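Local coordinates for N-acetylmuramoyl-L-alanine amidase domain-containing protein SAOUHSC_02979 (Staphylococcus aureus, PDB 5T1Q), which probably hydrolyses bonds in cell-wall peptidoglycan, this portion pairing a glucosaminidase-family domain of the lysozyme clan with a C-terminal CHAP domain, at residues D30-S35 with S98-S103; K58-F63 with S93-S98; H106-I111 with P143-S148. All blocks are in the same frame, centred on the assembly; numbering follows the deposited sequence.

Contact 1 of 3, residues D30-S35 with S98-S103; sequences DTRATS and SALAKS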
loop_
_atom_site.group_PDB
_atom_site.type_symbol
_atom_site.label_atom_id
_atom_site.label_comp_id
_atom_site.label_asym_id
_atom_site.label_seq_id
_atom_site.Cartn_x
_atom_site.Cartn_y
_atom_site.Cartn_z
ATOM N N ASP A 30 -14.253 -1.848 -7.436
ATOM C CA ASP A 30 -14.528 -1.482 -6.032
ATOM C C ASP A 30 -13.427 -1.910 -5.050
ATOM O O ASP A 30 -13.682 -2.082 -3.860
ATOM C CB ASP A 30 -15.908 -1.994 -5.582
ATOM C CG ASP A 30 -15.998 -3.515 -5.518
ATOM O OD1 ASP A 30 -14.949 -4.204 -5.496
ATOM O OD2 ASP A 30 -17.145 -4.018 -5.480
ATOM N N THR A 31 -12.211 -2.069 -5.555
ATOM C CA THR A 31 -11.089 -2.418 -4.703
ATOM C C THR A 31 -10.015 -1.363 -4.873
ATOM O O THR A 31 -9.619 -1.030 -5.992
ATOM C CB THR A 31 -10.547 -3.836 -4.980
ATOM O OG1 THR A 31 -10.130 -3.947 -6.348
ATOM C CG2 THR A 31 -11.622 -4.876 -4.672
ATOM N N ARG A 32 -9.581 -0.814 -3.749
ATOM C CA ARG A 32 -8.562 0.219 -3.742
ATOM C C ARG A 32 -7.158 -0.334 -3.922
ATOM O O ARG A 32 -6.911 -1.537 -3.821
ATOM C CB ARG A 32 -8.575 0.983 -2.412
ATOM C CG ARG A 32 -9.835 1.784 -2.119
ATOM C CD ARG A 32 -9.674 2.604 -0.836
ATOM N NE ARG A 32 -8.621 3.621 -0.945
ATOM C CZ ARG A 32 -8.199 4.410 0.051
ATOM N NH1 ARG A 32 -7.239 5.299 -0.180
ATOM N NH2 ARG A 32 -8.726 4.320 1.272
ATOM N N ALA A 33 -6.251 0.584 -4.212
ATOM C CA ALA A 33 -4.846 0.309 -4.274
ATOM C C ALA A 33 -4.206 1.445 -3.479
ATOM O O ALA A 33 -4.593 2.607 -3.632
ATOM C CB ALA A 33 -4.350 0.290 -5.708
ATOM N N THR A 34 -3.305 1.093 -2.571
ATOM C CA THR A 34 -2.555 2.064 -1.770
ATOM C C THR A 34 -1.092 1.650 -1.802
ATOM O O THR A 34 -0.777 0.522 -2.146
ATOM C CB THR A 34 -3.066 2.155 -0.320
ATOM O OG1 THR A 34 -3.208 0.841 0.219
ATOM C CG2 THR A 34 -4.431 2.839 -0.254
ATOM N N SER A 35 -0.194 2.559 -1.450
ATOM C CA SER A 35 1.243 2.268 -1.526
ATOM C C SER A 35 1.680 1.128 -0.625
ATOM O O SER A 35 1.160 0.960 0.463
ATOM C CB SER A 35 2.055 3.501 -1.159
ATOM O OG SER A 35 1.703 4.594 -1.977
ATOM N N SER A 98 -4.708 3.650 -8.264
ATOM C CA SER A 98 -5.969 3.130 -7.717
ATOM C C SER A 98 -7.190 3.480 -8.582
ATOM O O SER A 98 -7.256 4.556 -9.164
ATOM C CB SER A 98 -6.197 3.683 -6.321
ATOM O OG SER A 98 -7.400 3.190 -5.749
ATOM N N ALA A 99 -8.160 2.574 -8.630
ATOM C CA ALA A 99 -9.393 2.807 -9.382
ATOM C C ALA A 99 -10.169 3.994 -8.795
ATOM O O ALA A 99 -10.942 4.642 -9.494
ATOM C CB ALA A 99 -10.257 1.557 -9.396
ATOM N N LEU A 100 -9.943 4.263 -7.508
ATOM C CA LEU A 100 -10.555 5.388 -6.804
ATOM C C LEU A 100 -9.937 6.722 -7.241
ATOM O O LEU A 100 -10.586 7.763 -7.161
ATOM C CB LEU A 100 -10.365 5.217 -5.289
ATOM C CG LEU A 100 -10.871 6.318 -4.356
ATOM C CD1 LEU A 100 -12.357 6.577 -4.550
ATOM C CD2 LEU A 100 -10.585 5.941 -2.909
ATOM N N ALA A 101 -8.679 6.679 -7.680
ATOM C CA ALA A 101 -7.951 7.891 -8.094
ATOM C C ALA A 101 -8.048 8.256 -9.562
ATOM O O ALA A 101 -7.760 9.386 -9.913
ATOM C CB ALA A 101 -6.495 7.763 -7.716
ATOM N N LYS A 102 -8.386 7.312 -10.433
ATOM C CA LYS A 102 -8.499 7.649 -11.862
ATOM C C LYS A 102 -9.961 7.811 -12.282
ATOM O O LYS A 102 -10.866 7.706 -11.447
ATOM C CB LYS A 102 -7.695 6.677 -12.744
ATOM C CG LYS A 102 -7.817 5.200 -12.436
ATOM C CD LYS A 102 -6.728 4.435 -13.177
ATOM C CE LYS A 102 -6.787 2.951 -12.879
ATOM N NZ LYS A 102 -5.567 2.255 -13.383
ATOM N N SER A 103 -10.179 8.123 -13.556
ATOM C CA SER A 103 -11.525 8.331 -14.070
ATOM C C SER A 103 -12.403 7.114 -13.779
ATOM O O SER A 103 -11.930 5.987 -13.883
ATOM C CB SER A 103 -11.490 8.603 -15.578
ATOM O OG SER A 103 -12.799 8.744 -16.113
HETATM O O HOH W 1 -7.596 0.076 -7.687
HETATM O O HOH W 2 -7.008 4.161 -3.348
#
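Ala33 meets Ser98 where an extended loop segment runs past an ST turn in the lysozyme-clan domain, an instructive case of one hydroxyl serving both its own turn and a distant piece of chain. The tight part is here. Ser98 OG stands anti to its own backbone N (chi1 -179°), and in this position it accepts from Leu100 N at 3.3 Å, which defines the turn. It also accepts from Ala33 N across the contact, at 3.2 Å with an N-H...O angle of 154°. Beside this bond the methyl of Ala33 packs on the serine backbone, its CB 3.8 Å from Ser98 CA. Ser98 O takes the amides of Ala101 and Lys102, as residues 99-101 take up helical backbone angles.

Away from this bond the fit is looser and water fills part of the join. Water 1 accepts from Ala99 N and donates to Thr31 O, spanning a place where the nearest direct approach is 4.3 Å, from Thr31 O to Ala99 CB. The guanidinium of Arg32 has its two terminal nitrogens engaged elsewhere, NH1 in a salt bridge with Glu92 and NH2 in a hydrogen bond with Thr124 OG1 on strand 119-128. Leu100 CD2 lies over one face of this group, 3.6 Å from Arg32 NE, while Phe122 and Phe139 of the two-stranded sheet touch both side chains. Water 2 sits at the guanidinium edge, in its plane: it accepts from Arg32 NE at 2.9 Å and lies 2.6 Å from Ser98 OG.

Contact 2 of 3, residues K58-F63 with S93-S98; sequences KDTRQF and SDSGRS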
loop_
_atom_site.group_PDB
_atom_site.type_symbol
_atom_site.label_atom_id
_atom_site.label_comp_id
_atom_site.label_asym_id
_atom_site.label_seq_id
_atom_site.Cartn_x
_atom_site.Cartn_y
_atom_site.Cartn_z
ATOM N N LYS A 58 8.697 4.611 -11.327
ATOM C CA LYS A 58 8.645 5.731 -12.277
ATOM C C LYS A 58 7.219 6.316 -12.309
ATOM O O LYS A 58 7.045 7.492 -12.605
ATOM C CB LYS A 58 9.125 5.351 -13.688
ATOM C CG LYS A 58 9.402 6.592 -14.544
ATOM C CD LYS A 58 9.957 6.301 -15.936
ATOM C CE LYS A 58 8.902 5.755 -16.890
ATOM N NZ LYS A 58 9.446 5.582 -18.270
ATOM N N ASP A 59 6.208 5.494 -12.021
ATOM C CA ASP A 59 4.825 5.990 -11.945
ATOM C C ASP A 59 4.702 7.053 -10.856
ATOM O O ASP A 59 4.065 8.078 -11.067
ATOM C CB ASP A 59 3.827 4.857 -11.674
ATOM C CG ASP A 59 3.596 3.963 -12.891
ATOM O OD1 ASP A 59 3.764 4.434 -14.040
ATOM O OD2 ASP A 59 3.211 2.789 -12.694
ATOM N N THR A 60 5.336 6.809 -9.712
ATOM C CA THR A 60 5.303 7.752 -8.589
ATOM C C THR A 60 5.954 9.081 -8.971
ATOM O O THR A 60 5.421 10.145 -8.661
ATOM C CB THR A 60 5.952 7.162 -7.303
ATOM O OG1 THR A 60 5.269 5.957 -6.914
ATOM C CG2 THR A 60 5.891 8.153 -6.155
ATOM N N ARG A 61 7.098 9.013 -9.653
ATOM C CA ARG A 61 7.807 10.221 -10.114
ATOM C C ARG A 61 6.914 11.054 -11.040
ATOM O O ARG A 61 6.794 12.262 -10.866
ATOM C CB ARG A 61 9.087 9.838 -10.853
ATOM C CG ARG A 61 10.220 9.309 -9.975
ATOM C CD ARG A 61 11.189 8.486 -10.819
ATOM N NE ARG A 61 12.566 8.488 -10.330
ATOM C CZ ARG A 61 13.031 7.796 -9.290
ATOM N NH1 ARG A 61 14.325 7.879 -8.984
ATOM N NH2 ARG A 61 12.225 7.037 -8.544
ATOM N N GLN A 62 6.287 10.405 -12.017
ATOM C CA GLN A 62 5.392 11.101 -12.942
ATOM C C GLN A 62 4.117 11.610 -12.233
ATOM O O GLN A 62 3.610 12.678 -12.560
ATOM C CB GLN A 62 5.044 10.210 -14.137
ATOM C CG GLN A 62 6.250 9.827 -14.990
ATOM C CD GLN A 62 6.939 11.031 -15.627
ATOM O OE1 GLN A 62 6.286 11.949 -16.145
ATOM N NE2 GLN A 62 8.266 11.025 -15.605
ATOM N N PHE A 63 3.616 10.855 -11.258
ATOM C CA PHE A 63 2.440 11.284 -10.498
ATOM C C PHE A 63 2.766 12.550 -9.691
ATOM O O PHE A 63 1.945 13.458 -9.594
ATOM C CB PHE A 63 1.956 10.155 -9.586
ATOM C CG PHE A 63 0.834 10.546 -8.681
ATOM C CD1 PHE A 63 -0.470 10.622 -9.163
ATOM C CD2 PHE A 63 1.071 10.825 -7.337
ATOM C CE1 PHE A 63 -1.518 10.972 -8.318
ATOM C CE2 PHE A 63 0.026 11.175 -6.489
ATOM C CZ PHE A 63 -1.267 11.251 -6.982
ATOM N N SER A 93 -3.609 6.967 -3.079
ATOM C CA SER A 93 -3.962 6.610 -4.472
ATOM C C SER A 93 -2.998 5.622 -5.126
ATOM O O SER A 93 -3.188 5.261 -6.295
ATOM C CB SER A 93 -3.950 7.862 -5.336
ATOM O OG SER A 93 -2.627 8.323 -5.531
ATOM N N ASP A 94 -1.961 5.213 -4.391
ATOM C CA ASP A 94 -0.888 4.341 -4.912
ATOM C C ASP A 94 -0.261 4.985 -6.150
ATOM O O ASP A 94 -0.203 4.390 -7.219
ATOM C CB ASP A 94 -1.357 2.911 -5.222
ATOM C CG ASP A 94 -0.196 1.998 -5.679
ATOM O OD1 ASP A 94 0.970 2.263 -5.300
ATOM O OD2 ASP A 94 -0.441 1.042 -6.448
ATOM N N SER A 95 0.181 6.221 -5.979
ATOM C CA SER A 95 0.801 7.000 -7.049
ATOM C C SER A 95 -0.087 7.119 -8.285
ATOM O O SER A 95 0.386 7.016 -9.408
ATOM C CB SER A 95 2.152 6.396 -7.398
ATOM O OG SER A 95 2.946 6.277 -6.218
ATOM N N GLY A 96 -1.377 7.320 -8.047
ATOM C CA GLY A 96 -2.360 7.516 -9.110
ATOM C C GLY A 96 -2.948 6.276 -9.750
ATOM O O GLY A 96 -3.842 6.393 -10.578
ATOM N N ARG A 97 -2.492 5.092 -9.337
ATOM C CA ARG A 97 -2.934 3.826 -9.953
ATOM C C ARG A 97 -4.262 3.253 -9.449
ATOM O O ARG A 97 -4.880 2.465 -10.141
ATOM C CB ARG A 97 -1.815 2.783 -9.837
ATOM C CG ARG A 97 -0.586 3.211 -10.629
ATOM C CD ARG A 97 0.634 2.313 -10.477
ATOM N NE ARG A 97 1.152 2.296 -9.113
ATOM C CZ ARG A 97 2.343 1.820 -8.750
ATOM N NH1 ARG A 97 3.210 1.370 -9.655
ATOM N NH2 ARG A 97 2.699 1.837 -7.462
ATOM N N SER A 98 -4.708 3.650 -8.264
ATOM C CA SER A 98 -5.969 3.130 -7.717
ATOM C C SER A 98 -7.190 3.480 -8.582
ATOM O O SER A 98 -7.256 4.556 -9.164
ATOM C CB SER A 98 -6.197 3.683 -6.321
ATOM O OG SER A 98 -7.400 3.190 -5.749
#
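A type I' beta turn, Asp94 to Arg97, follows helix 82-93 and packs on the first turns of helix 58-78, where the backbone of Ser95 and Gly96 lies over one face of the Phe63 ring. Ser95 CA makes a CH-pi contact, 4.1 Å from the ring centroid, and Gly96 N sits above the rim, 3.6 Å from Phe63 CD1. Phe63 has CG anti to its backbone N (chi1 175°), which carries CG towards the turn. The turn is itself braced: Ser93 OG, bonded also to Ala89 O, accepts from Gly96 N at 3.0 Å, an ST motif.

Charge closes the outer side. Arg97 holds Asp94 side-on, with NE to the backbone O and NH2 to OD1, the latter at 2.8 Å and met from above the carboxylate plane. Arg97 NH1 reaches Asp59 OD2 in a salt bridge whose hydrogen bond, at 3.4 Å, is weak, the two charged planes standing 85° apart. Between aromatic and ionic parts, Thr60 OG1 and Ser95 OG face each other at 2.4 Å, too short for the exact geometry to be trusted.

Helix 82-93 packs alongside: Ile90 touches Thr60, Phe63 and Ser95, and Ala89 touches Phe63, while Tyr206 adjoins Thr60.

Contact 3 of 3, residues H106-I111 with P143-S148; sequences HNLFGI and PSTKES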
loop_
_atom_site.group_PDB
_atom_site.type_symbol
_atom_site.label_atom_id
_atom_site.label_comp_id
_atom_site.label_asym_id
_atom_site.label_seq_id
_atom_site.Cartn_x
_atom_site.Cartn_y
_atom_site.Cartn_z
ATOM N N HIS A 106 -11.574 10.088 -9.585
ATOM C CA HIS A 106 -10.612 11.184 -9.355
ATOM C C HIS A 106 -10.301 11.553 -7.880
ATOM O O HIS A 106 -9.814 12.652 -7.606
ATOM C CB HIS A 106 -11.090 12.449 -10.102
ATOM C CG HIS A 106 -11.342 12.246 -11.568
ATOM N ND1 HIS A 106 -12.611 12.150 -12.101
ATOM C CD2 HIS A 106 -10.488 12.146 -12.616
ATOM C CE1 HIS A 106 -12.528 11.995 -13.411
ATOM N NE2 HIS A 106 -11.252 11.992 -13.750
ATOM N N ASN A 107 -10.562 10.638 -6.949
ATOM C CA ASN A 107 -10.337 10.877 -5.517
ATOM C C ASN A 107 -8.901 10.434 -5.179
ATOM O O ASN A 107 -8.614 9.245 -5.035
ATOM C CB ASN A 107 -11.395 10.103 -4.725
ATOM C CG ASN A 107 -11.374 10.386 -3.227
ATOM O OD1 ASN A 107 -10.414 10.924 -2.678
ATOM N ND2 ASN A 107 -12.459 10.018 -2.558
ATOM N N LEU A 108 -8.011 11.410 -5.057
ATOM C CA LEU A 108 -6.598 11.157 -4.815
ATOM C C LEU A 108 -6.192 10.975 -3.363
ATOM O O LEU A 108 -5.101 10.444 -3.096
ATOM C CB LEU A 108 -5.771 12.316 -5.362
ATOM C CG LEU A 108 -5.935 12.666 -6.826
ATOM C CD1 LEU A 108 -4.976 13.798 -7.148
ATOM C CD2 LEU A 108 -5.674 11.458 -7.707
ATOM N N PHE A 109 -7.043 11.393 -2.432
ATOM C CA PHE A 109 -6.706 11.348 -1.009
ATOM C C PHE A 109 -7.496 10.357 -0.177
ATOM O O PHE A 109 -7.368 10.342 1.051
ATOM C CB PHE A 109 -6.858 12.759 -0.434
ATOM C CG PHE A 109 -5.977 13.753 -1.097
ATOM C CD1 PHE A 109 -6.377 14.376 -2.264
ATOM C CD2 PHE A 109 -4.729 14.031 -0.587
ATOM C CE1 PHE A 109 -5.547 15.269 -2.906
ATOM C CE2 PHE A 109 -3.898 14.930 -1.223
ATOM C CZ PHE A 109 -4.301 15.543 -2.386
ATOM N N GLY A 110 -8.298 9.523 -0.825
ATOM C CA GLY A 110 -9.111 8.545 -0.103
ATOM C C GLY A 110 -10.066 9.178 0.895
ATOM O O GLY A 110 -10.252 8.669 2.002
ATOM N N ILE A 111 -10.678 10.290 0.501
ATOM C CA ILE A 111 -11.615 10.995 1.370
ATOM C C ILE A 111 -12.985 10.348 1.230
ATOM O O ILE A 111 -13.513 10.247 0.122
ATOM C CB ILE A 111 -11.699 12.496 1.035
ATOM C CG1 ILE A 111 -10.300 13.118 1.046
ATOM C CG2 ILE A 111 -12.602 13.223 2.036
ATOM C CD1 ILE A 111 -10.274 14.587 0.675
ATOM N N PRO A 143 -15.518 15.476 -10.290
ATOM C CA PRO A 143 -15.513 15.578 -11.761
ATOM C C PRO A 143 -14.103 15.441 -12.351
ATOM O O PRO A 143 -13.949 14.999 -13.488
ATOM C CB PRO A 143 -16.057 16.993 -12.031
ATOM C CG PRO A 143 -16.693 17.439 -10.762
ATOM C CD PRO A 143 -16.008 16.711 -9.651
ATOM N N SER A 144 -13.098 15.852 -11.577
ATOM C CA SER A 144 -11.697 15.767 -11.987
ATOM C C SER A 144 -10.786 15.868 -10.756
ATOM O O SER A 144 -11.260 16.085 -9.636
ATOM C CB SER A 144 -11.360 16.886 -12.973
ATOM O OG SER A 144 -11.434 18.152 -12.351
ATOM N N THR A 145 -9.482 15.715 -10.963
ATOM C CA THR A 145 -8.527 15.816 -9.863
ATOM C C THR A 145 -8.382 17.254 -9.349
ATOM O O THR A 145 -7.816 17.471 -8.282
ATOM C CB THR A 145 -7.150 15.250 -10.242
ATOM O OG1 THR A 145 -6.629 15.963 -11.361
ATOM C CG2 THR A 145 -7.258 13.779 -10.594
ATOM N N LYS A 146 -8.879 18.225 -10.109
ATOM C CA LYS A 146 -8.863 19.625 -9.672
ATOM C C LYS A 146 -9.670 19.771 -8.371
ATOM O O LYS A 146 -9.185 20.348 -7.399
ATOM C CB LYS A 146 -9.452 20.535 -10.757
ATOM C CG LYS A 146 -9.460 22.022 -10.407
ATOM C CD LYS A 146 -10.040 22.890 -11.521
ATOM C CE LYS A 146 -11.539 22.688 -11.703
ATOM N NZ LYS A 146 -12.095 23.569 -12.769
ATOM N N GLU A 147 -10.891 19.235 -8.364
ATOM C CA GLU A 147 -11.758 19.317 -7.189
ATOM C C GLU A 147 -11.271 18.439 -6.030
ATOM O O GLU A 147 -11.632 18.689 -4.887
ATOM C CB GLU A 147 -13.223 18.971 -7.529
ATOM C CG GLU A 147 -13.938 19.928 -8.494
ATOM C CD GLU A 147 -13.641 19.677 -9.974
ATOM O OE1 GLU A 147 -13.947 20.565 -10.808
ATOM O OE2 GLU A 147 -13.114 18.593 -10.313
ATOM N N SER A 148 -10.474 17.409 -6.324
ATOM C CA SER A 148 -9.934 16.531 -5.277
ATOM C C SER A 148 -8.885 17.260 -4.439
ATOM O O SER A 148 -8.935 17.230 -3.213
ATOM C CB SER A 148 -9.330 15.263 -5.890
ATOM O OG SER A 148 -8.821 14.391 -4.891
HETATM O O HOH W 3 -9.885 14.002 -2.459
#
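His106 turns one face of its imidazole to the chain just ahead of helix 145-158, and Ser144 CA sits over that face in a CH-pi contact, 3.7 Å from the ring centroid and 18° off its normal. The ring is held by a bond from ND1 to Tyr142 O, while CE1 lies 3.3 Å from Pro143 O.

One helical turn on, Ser148 works quite differently. Its OG is anti to the backbone N (chi1 -179°) and accepts from Leu108 N in a nearly straight bond of 3.1 Å and 168°. The same OG lies in the plane of the Phe109 ring, at its edge, 3.6 Å from CD1, and Phe109 in turn stacks on Tyr152 of helix 145-158. Water 3 links OG, at 2.7 Å, to Asn107 OD1, which also accepts from Ile111 N as the loop folds back round this side chain. To one side, the Leu108 and Thr145 side chains cross obliquely, Leu108 CD2 lying 4.0 Å from Thr145 CG2.

Such packing exemplifies a loop docked on a helix N-terminus: Ser144 is the N-cap, its OG taking a weak bond from Lys146 N and donating to Glu147 OE2.

Overall arrangement
Together the contacts illustrate how loops with little regular structure are held against helices and against one another. Contacts 1 and 2, their centres 11 Å apart, share Ser98, and Ala101 CB packs on Ser93 CB at 3.5 Å; contact 2 is nested within the chain loop that contact 1 closes. Contact 3 comes later in the chain, 11 Å from contact 1 between centres, joined to it by a probable hydrogen bond from Asn107 N to Leu100 O of 2.9 Å. Contacts 2 and 3, 14 Å apart between centres, meet where Phe63 CE1 approaches Leu108 CD2. The sodium site of His276, Asn279, Asn280 and Glu302 belongs to the CHAP part, and none of the three contacts includes its residues.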